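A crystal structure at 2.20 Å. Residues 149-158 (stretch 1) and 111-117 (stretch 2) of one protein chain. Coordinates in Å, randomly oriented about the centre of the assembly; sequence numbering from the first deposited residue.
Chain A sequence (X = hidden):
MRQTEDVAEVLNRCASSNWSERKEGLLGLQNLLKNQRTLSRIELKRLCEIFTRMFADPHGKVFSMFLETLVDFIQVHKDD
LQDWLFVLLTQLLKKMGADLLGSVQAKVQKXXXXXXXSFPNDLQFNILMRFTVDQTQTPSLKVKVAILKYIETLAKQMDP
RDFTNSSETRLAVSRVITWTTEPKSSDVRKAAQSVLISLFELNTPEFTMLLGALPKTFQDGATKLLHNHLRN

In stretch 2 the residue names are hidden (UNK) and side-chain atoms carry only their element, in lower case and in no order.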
# COMPACT_ATOMS: atom_id res chain seq x y z
N LYS A 149 5.84 -0.46 -8.14
CA LYS A 149 6.72 -1.48 -7.56
C LYS A 149 5.93 -2.48 -6.71
O LYS A 149 6.20 -3.68 -6.75
CB LYS A 149 7.84 -0.84 -6.73
CG LYS A 149 8.99 -0.30 -7.55
CD LYS A 149 10.08 0.24 -6.63
CE LYS A 149 11.37 0.53 -7.38
NZ LYS A 149 12.28 1.34 -6.51
N TYR A 150 4.96 -1.97 -5.96
CA TYR A 150 4.12 -2.82 -5.12
C TYR A 150 3.24 -3.75 -5.97
O TYR A 150 3.19 -4.95 -5.70
CB TYR A 150 3.28 -1.97 -4.16
CG TYR A 150 2.64 -2.75 -3.03
CD1 TYR A 150 1.49 -3.51 -3.25
CD2 TYR A 150 3.17 -2.71 -1.75
CE1 TYR A 150 0.89 -4.22 -2.21
CE2 TYR A 150 2.58 -3.41 -0.71
CZ TYR A 150 1.44 -4.17 -0.95
OH TYR A 150 0.84 -4.86 0.08
N ILE A 151 2.58 -3.20 -6.99
CA ILE A 151 1.82 -4.02 -7.95
C ILE A 151 2.70 -5.15 -8.45
O ILE A 151 2.33 -6.31 -8.35
CB ILE A 151 1.37 -3.23 -9.22
CG1 ILE A 151 0.81 -1.84 -8.90
CG2 ILE A 151 0.39 -4.08 -10.06
CD1 ILE A 151 -0.56 -1.79 -8.34
N GLU A 152 3.86 -4.79 -8.99
CA GLU A 152 4.78 -5.76 -9.57
C GLU A 152 5.10 -6.89 -8.60
O GLU A 152 5.05 -8.06 -8.98
CB GLU A 152 6.08 -5.09 -10.04
CG GLU A 152 6.72 -5.84 -11.21
CD GLU A 152 8.23 -5.97 -11.10
OE1 GLU A 152 8.89 -5.03 -10.60
OE2 GLU A 152 8.75 -7.01 -11.55
N THR A 153 5.41 -6.54 -7.35
CA THR A 153 5.75 -7.55 -6.34
C THR A 153 4.53 -8.41 -5.97
O THR A 153 4.65 -9.62 -5.77
CB THR A 153 6.36 -6.90 -5.08
OG1 THR A 153 7.39 -5.98 -5.47
CG2 THR A 153 6.96 -7.96 -4.16
N LEU A 154 3.36 -7.78 -5.91
CA LEU A 154 2.11 -8.50 -5.62
C LEU A 154 1.78 -9.48 -6.74
O LEU A 154 1.26 -10.57 -6.49
CB LEU A 154 0.95 -7.52 -5.40
CG LEU A 154 -0.37 -8.12 -4.90
CD1 LEU A 154 -0.25 -8.61 -3.46
CD2 LEU A 154 -1.51 -7.12 -5.02
N ALA A 155 2.08 -9.08 -7.97
CA ALA A 155 1.84 -9.91 -9.15
C ALA A 155 2.65 -11.20 -9.14
O ALA A 155 2.21 -12.22 -9.68
CB ALA A 155 2.11 -9.12 -10.42
N LYS A 156 3.83 -11.16 -8.51
CA LYS A 156 4.70 -12.33 -8.39
C LYS A 156 4.19 -13.36 -7.39
O LYS A 156 4.65 -14.51 -7.39
CB LYS A 156 6.13 -11.91 -8.01
CG LYS A 156 6.77 -10.82 -8.89
CD LYS A 156 6.90 -11.26 -10.34
CE LYS A 156 7.34 -10.11 -11.23
NZ LYS A 156 8.77 -9.74 -11.02
N GLN A 157 3.25 -12.97 -6.54
CA GLN A 157 2.70 -13.87 -5.54
C GLN A 157 1.20 -14.18 -5.73
O GLN A 157 0.63 -14.99 -5.00
CB GLN A 157 2.98 -13.35 -4.12
CG GLN A 157 2.26 -12.05 -3.73
CD GLN A 157 2.56 -11.60 -2.31
OE1 GLN A 157 3.72 -11.46 -1.92
NE2 GLN A 157 1.51 -11.36 -1.53
N MSE A 158 0.58 -13.54 -6.71
CA MSE A 158 -0.85 -13.69 -6.96
C MSE A 158 -1.22 -14.98 -7.67
O MSE A 158 -0.38 -15.63 -8.30
CB MSE A 158 -1.36 -12.52 -7.81
CG MSE A 158 -1.88 -11.35 -7.03
SE MSE A 158 -2.02 -9.78 -8.16
CE MSE A 158 -3.60 -10.22 -9.22
N UNK A 111 7.00 -2.10 6.52
CA UNK A 111 5.56 -2.12 6.76
C UNK A 111 4.78 -2.57 5.52
O UNK A 111 3.82 -3.33 5.63
c UNK A 111 5.08 -0.77 7.24
N UNK A 112 5.20 -2.09 4.34
CA UNK A 112 4.61 -2.52 3.08
C UNK A 112 4.80 -4.01 2.83
O UNK A 112 3.88 -4.69 2.38
c UNK A 112 5.62 0.36 0.60
c UNK A 112 4.70 -0.31 1.62
c UNK A 112 5.19 -1.73 1.89
c UNK A 112 3.24 -0.30 1.12
N UNK A 113 6.00 -4.52 3.12
CA UNK A 113 6.32 -5.93 2.91
C UNK A 113 5.47 -6.82 3.82
O UNK A 113 4.95 -7.85 3.39
o UNK A 113 8.26 -5.14 1.05
c UNK A 113 7.81 -6.21 3.16
o UNK A 113 9.94 -5.51 2.39
c UNK A 113 8.72 -5.57 2.13
N UNK A 114 5.33 -6.40 5.08
CA UNK A 114 4.48 -7.09 6.05
C UNK A 114 3.02 -7.10 5.56
O UNK A 114 2.39 -8.15 5.53
c UNK A 114 6.60 -7.88 8.12
c UNK A 114 4.58 -6.43 7.46
c UNK A 114 3.61 -7.07 8.45
c UNK A 114 6.02 -6.49 8.00
N UNK A 115 2.52 -5.93 5.18
CA UNK A 115 1.17 -5.81 4.61
C UNK A 115 0.97 -6.79 3.46
O UNK A 115 -0.01 -7.53 3.44
c UNK A 115 0.90 -4.37 4.09
o UNK A 115 1.10 -3.45 5.17
c UNK A 115 -0.53 -4.22 3.56
N UNK A 116 1.90 -6.79 2.52
CA UNK A 116 1.79 -7.59 1.30
C UNK A 116 1.67 -9.09 1.57
O UNK A 116 0.98 -9.79 0.82
c UNK A 116 2.98 -7.32 0.38
n UNK A 116 5.77 -4.97 -0.85
n UNK A 116 7.17 -6.76 -0.60
c UNK A 116 6.00 -6.27 -0.97
c UNK A 116 3.76 -6.75 -1.93
c UNK A 116 2.71 -7.50 -1.11
n UNK A 116 5.10 -7.11 -1.47
N UNK A 117 2.31 -9.56 2.63
CA UNK A 117 2.28 -10.98 2.98
C UNK A 117 1.20 -11.32 4.01
O UNK A 117 1.05 -12.49 4.37
c UNK A 117 4.09 -10.96 4.83
o UNK A 117 5.85 -11.37 6.40
c UNK A 117 3.66 -11.47 3.45
o UNK A 117 6.35 -11.59 4.28
c UNK A 117 5.53 -11.33 5.19
O HOH W 1 5.40 -9.74 -0.66

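Position 111 carries a single side-chain carbon, CB, with nothing beyond it, and it lies out of reach of stretch 1. One carbon alone defines alanine. Ala111 is buried, and its contribution here is its carbonyl, which accepts a hydrogen bond from the backbone N of position 115, one turn on.

Position 112 has four carbons and no heteroatom, with the fork at the second. Its CB points toward stretch 1, and one of the two terminal carbons reaches the ring of Tyr150. This is leucine: CD2 of Leu112 lies 3.7 Å from CE2 of Tyr150, an apolar contact well suited to a buried site. The backbone joins in, for O of Leu112 sits near the plane of the ring, at its edge, 3.6 Å from CE2 of Tyr150.

Position 113 shows two carbons, the second bearing two oxygens; its CB points away from stretch 1, and it touches nothing there. A short carboxylate of this kind is aspartate. The value of the charge on Asp113 emerges three residues later.

Position 114 also has four carbons, now forked at the first, with one arm two carbons long. Its CB is directed away from stretch 1, with which it makes no contact. That pattern of branching is isoleucine. Ile114 is buried, so its hydrocarbon serves packing on another side of the helix.

At position 115 the first carbon carries one oxygen and one carbon, and the latter, a methyl, lies near OH of Tyr150. This is the mark of threonine. CG2 of Thr115 is 3.8 Å from OH of Tyr150, while OG1 of Thr115 donates to O of Ala111 at 2.8 Å, which satisfies a hydroxyl in a buried setting.

Position 116 has three carbons, a nitrogen, then a carbon with two more nitrogens. The chain lies across the Tyr150 ring and reaches Thr153. This is arginine, long enough to combine apolar and polar contacts. CD of Arg116 stands 3.7 Å from the centroid of the Tyr150 ring, over its face, in a CH-pi contact. Farther out, CG2 of Thr153 covers one face of the guanidinium, 3.4 Å from NE of Arg116. NH2 of Arg116 forms a salt bridge with OD1 of Asp113 at 2.6 Å, holding the guanidinium to its own helix.

Position 117 has three carbons, the third carrying two oxygens, and makes no contact with stretch 1, from which its CB points away. This is glutamate. Glu117 is exposed, a place where a charged group can remain solvated.

The two helices run at 37° to each other, their axes 11.1 Å apart at closest approach, and side chains fill the gap. Tyr150 and Arg116 bury the most surface: the aromatic ring packs against aliphatic carbon, while OH of Tyr150 comes within 3.1 Å of CA of Arg116. Beyond them, NE2 of Gln157 donates to O of Arg116 at 2.9 Å, the direct hydrogen bond between the stretches. A water completes the link, accepting from NE of Arg116 at 2.8 Å and donating to OE1 of Gln157 at 2.7 Å. Apolar packing is thus joined to polar ties at both the backbone and the guanidinium of Arg116.

Stretch 2 (111-117) ALDITRE
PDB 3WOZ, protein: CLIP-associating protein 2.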